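Putative Acetyltransferase from the GNAT family (Novosphingobium aromaticivorans DSM 12444, PDB 3EC4) probably transfers an acyl group, as expected of a putative acetyltransferase of the GNAT family. Local coordinates at residues A[149-154]-A[192-197]. Residues are numbered along the deposited sequence; the frame is centred on the assembly and turned at random.
Sequences ERMRPA and VPYLHS
Pro-153 CD and Met-151 O come up to the aromatic ring of Tyr-194 obliquely, while CE1 of His-196, two residues further along the same strand, lies in the ring plane at its edge, 3.8 Å from CE2 of Tyr-194. The setting is the mixed central sheet of the GNAT fold. Strand 192-198 runs parallel to strand 157-165 and is joined to it through helix 174-188, a beta-alpha-beta crossover; residues 149-154 follow the end of strand 142-149, in the loop before strand 157-165. Tyr-194 thus illustrates how one large side chain can span a neighbouring strand, touching Glu-159 on the way, to reach the loop beyond. Its chi1 of 81° sets CG between the backbone N and the carbonyl carbon and sends the ring out over that strand.

The touching is done by the phenol end. Pro-153 and Tyr-194 approach from opposite directions, with CD of the proline 3.6 Å from CE1 of the tyrosine and CG 3.2 Å from OH. Selenomethionine Met-151 contributes its CB, 3.5 Å from the Tyr-194 hydroxyl, and its carbonyl O, 3.8 Å from CE1 of that ring. The interface is small and buried, and van der Waals contact carries it.

Polar groups outside the contact also hold the loop: Gln-20 bonds to the backbone of Arg-150 and Arg-152, and Glu-159 pairs with Arg-150 NE. Within the loop, Glu-149 OE1 lies at the edge of the Arg-152 guanidinium, in its plane, in a salt bridge of 3.0 Å to NH2.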
ATOM      1  N   GLU A 149      -6.281  -3.427   3.418  1.00 29.05           N
ATOM      2  CA  GLU A 149      -5.277  -2.953   4.351  1.00 29.70           C
ATOM      3  C   GLU A 149      -3.897  -3.416   3.952  1.00 28.66           C
ATOM      4  O   GLU A 149      -3.741  -4.526   3.442  1.00 30.02           O
ATOM      5  CB  GLU A 149      -5.566  -3.497   5.737  1.00 28.39           C
ATOM      6  CG  GLU A 149      -6.968  -3.195   6.224  1.00 34.15           C
ATOM      7  CD  GLU A 149      -7.288  -3.826   7.539  1.00 37.08           C
ATOM      8  OE1 GLU A 149      -6.846  -4.961   7.790  1.00 30.14           O
ATOM      9  OE2 GLU A 149      -8.035  -3.191   8.326  1.00 28.91           O
ATOM     10  N   ARG A 150      -2.891  -2.598   4.240  1.00 27.27           N
ATOM     11  CA  ARG A 150      -1.513  -2.987   3.958  1.00 25.03           C
ATOM     12  C   ARG A 150      -0.562  -2.704   5.122  1.00 25.79           C
ATOM     13  O   ARG A 150      -0.655  -3.392   6.147  1.00 25.70           O
ATOM     14  CB  ARG A 150      -1.082  -2.406   2.612  1.00 27.18           C
ATOM     15  CG  ARG A 150       0.124  -3.038   1.982  1.00 30.16           C
ATOM     16  CD  ARG A 150       0.366  -2.537   0.578  1.00 30.38           C
ATOM     17  NE  ARG A 150       0.771  -1.155   0.534  1.00 30.64           N
ATOM     18  CZ  ARG A 150       1.020  -0.483  -0.595  1.00 32.96           C
ATOM     19  NH1 ARG A 150       0.921  -1.047  -1.804  1.00 29.89           N
ATOM     20  NH2 ARG A 150       1.357   0.771  -0.530  1.00 32.30           N
HETATM   21  N   MSE A 151       0.364  -1.748   4.992  1.00 24.47           N
HETATM   22  CA  MSE A 151       1.439  -1.605   5.982  1.00 25.42           C
HETATM   23  C   MSE A 151       0.945  -1.063   7.325  1.00 26.78           C
HETATM   24  O   MSE A 151      -0.057  -0.319   7.419  1.00 25.23           O
HETATM   25  CB  MSE A 151       2.577  -0.709   5.466  1.00 24.78           C
HETATM   26  CG  MSE A 151       3.146  -1.177   4.185  1.00 26.77           C
HETATM   27 SE   MSE A 151       4.735  -0.195   3.692  0.75 27.03          SE
HETATM   28  CE  MSE A 151       4.383  -0.137   1.764  1.00 30.35           C
ATOM     29  N   ARG A 152       1.661  -1.448   8.370  1.00 24.73           N
ATOM     30  CA  ARG A 152       1.358  -1.006   9.721  1.00 26.47           C
ATOM     31  C   ARG A 152       2.649  -0.551  10.390  1.00 24.68           C
ATOM     32  O   ARG A 152       3.295  -1.332  11.043  1.00 24.35           O
ATOM     33  CB  ARG A 152       0.716  -2.133  10.516  1.00 24.91           C
ATOM     34  CG  ARG A 152      -0.677  -2.491   9.980  1.00 25.21           C
ATOM     35  CD  ARG A 152      -1.204  -3.760  10.571  1.00 22.36           C
ATOM     36  NE  ARG A 152      -2.491  -4.065   9.988  1.00 27.58           N
ATOM     37  CZ  ARG A 152      -3.649  -3.596  10.415  1.00 31.69           C
ATOM     38  NH1 ARG A 152      -3.721  -2.889  11.530  1.00 27.57           N
ATOM     39  NH2 ARG A 152      -4.763  -3.902   9.747  1.00 30.79           N
ATOM     40  N   PRO A 153       3.039   0.724  10.166  1.00 25.47           N
ATOM     41  CA  PRO A 153       4.304   1.271  10.657  1.00 24.87           C
ATOM     42  C   PRO A 153       4.461   1.361  12.191  1.00 25.06           C
ATOM     43  O   PRO A 153       5.571   1.465  12.688  1.00 25.98           O
ATOM     44  CB  PRO A 153       4.369   2.646   9.985  1.00 24.38           C
ATOM     45  CG  PRO A 153       3.508   2.503   8.734  1.00 26.17           C
ATOM     46  CD  PRO A 153       2.346   1.678   9.281  1.00 25.88           C
ATOM     47  N   ALA A 154       3.333   1.374  12.889  1.00 24.48           N
ATOM     48  CA  ALA A 154       3.239   1.277  14.326  1.00 26.10           C
ATOM     49  C   ALA A 154       1.880   0.656  14.690  1.00 27.66           C
ATOM     50  O   ALA A 154       0.955   0.646  13.859  1.00 25.75           O
ATOM     51  CB  ALA A 154       3.405   2.660  14.985  1.00 29.29           C
ATOM     52  N   VAL A 192      -5.390   4.601  13.355  1.00 24.59           N
ATOM     53  CA  VAL A 192      -5.470   5.731  12.492  1.00 25.57           C
ATOM     54  C   VAL A 192      -5.110   5.303  11.035  1.00 23.95           C
ATOM     55  O   VAL A 192      -3.990   4.769  10.761  1.00 23.79           O
ATOM     56  CB  VAL A 192      -4.499   6.864  12.971  1.00 26.88           C
ATOM     57  CG1 VAL A 192      -4.473   8.016  11.941  1.00 26.67           C
ATOM     58  CG2 VAL A 192      -4.780   7.366  14.425  1.00 27.06           C
ATOM     59  N   PRO A 193      -6.057   5.494  10.092  1.00 24.37           N
ATOM     60  CA  PRO A 193      -5.790   5.254   8.687  1.00 24.72           C
ATOM     61  C   PRO A 193      -4.828   6.250   8.114  1.00 26.10           C
ATOM     62  O   PRO A 193      -4.858   7.421   8.483  1.00 25.58           O
ATOM     63  CB  PRO A 193      -7.173   5.421   8.008  1.00 26.06           C
ATOM     64  CG  PRO A 193      -8.175   5.310   9.126  1.00 27.58           C
ATOM     65  CD  PRO A 193      -7.481   5.856  10.318  1.00 26.29           C
ATOM     66  N   TYR A 194      -3.989   5.772   7.211  1.00 25.89           N
ATOM     67  CA  TYR A 194      -3.177   6.624   6.333  1.00 26.08           C
ATOM     68  C   TYR A 194      -3.094   5.993   4.951  1.00 24.49           C
ATOM     69  O   TYR A 194      -3.399   4.813   4.768  1.00 25.62           O
ATOM     70  CB  TYR A 194      -1.784   6.831   6.940  1.00 25.31           C
ATOM     71  CG  TYR A 194      -0.834   5.703   6.692  1.00 24.37           C
ATOM     72  CD1 TYR A 194      -0.864   4.564   7.477  1.00 25.36           C
ATOM     73  CD2 TYR A 194       0.136   5.808   5.718  1.00 29.44           C
ATOM     74  CE1 TYR A 194       0.023   3.510   7.228  1.00 25.08           C
ATOM     75  CE2 TYR A 194       1.012   4.805   5.484  1.00 25.41           C
ATOM     76  CZ  TYR A 194       0.947   3.643   6.249  1.00 24.70           C
ATOM     77  OH  TYR A 194       1.844   2.625   6.011  1.00 27.21           O
ATOM     78  N   LEU A 195      -2.654   6.766   3.965  1.00 25.47           N
ATOM     79  CA  LEU A 195      -2.481   6.262   2.626  1.00 25.97           C
ATOM     80  C   LEU A 195      -1.524   7.140   1.892  1.00 26.49           C
ATOM     81  O   LEU A 195      -1.170   8.206   2.350  1.00 26.78           O
ATOM     82  CB  LEU A 195      -3.815   6.178   1.883  1.00 27.36           C
ATOM     83  CG  LEU A 195      -4.628   7.486   1.731  1.00 28.21           C
ATOM     84  CD1 LEU A 195      -4.071   8.365   0.611  1.00 25.38           C
ATOM     85  CD2 LEU A 195      -6.136   7.210   1.518  1.00 27.25           C
ATOM     86  N   HIS A 196      -1.069   6.650   0.761  1.00 28.27           N
ATOM     87  CA  HIS A 196      -0.314   7.451  -0.187  1.00 28.30           C
ATOM     88  C   HIS A 196      -1.109   7.594  -1.461  1.00 29.66           C
ATOM     89  O   HIS A 196      -1.731   6.618  -1.922  1.00 33.28           O
ATOM     90  CB  HIS A 196       1.041   6.804  -0.541  1.00 29.92           C
ATOM     91  CG  HIS A 196       1.982   6.685   0.622  1.00 31.44           C
ATOM     92  ND1 HIS A 196       2.132   5.520   1.339  1.00 36.53           N
ATOM     93  CD2 HIS A 196       2.794   7.598   1.219  1.00 35.23           C
ATOM     94  CE1 HIS A 196       3.001   5.713   2.318  1.00 32.75           C
ATOM     95  NE2 HIS A 196       3.428   6.961   2.255  1.00 32.45           N
ATOM     96  N   SER A 197      -1.084   8.785  -2.047  1.00 28.94           N
ATOM     97  CA  SER A 197      -1.533   8.995  -3.419  1.00 28.72           C
ATOM     98  C   SER A 197      -0.327   9.392  -4.236  1.00 27.84           C
ATOM     99  O   SER A 197       0.540  10.016  -3.696  1.00 27.50           O
ATOM    100  CB  SER A 197      -2.510  10.154  -3.458  1.00 29.71           C
ATOM    101  OG  SER A 197      -3.057  10.372  -4.761  1.00 34.14           O
TER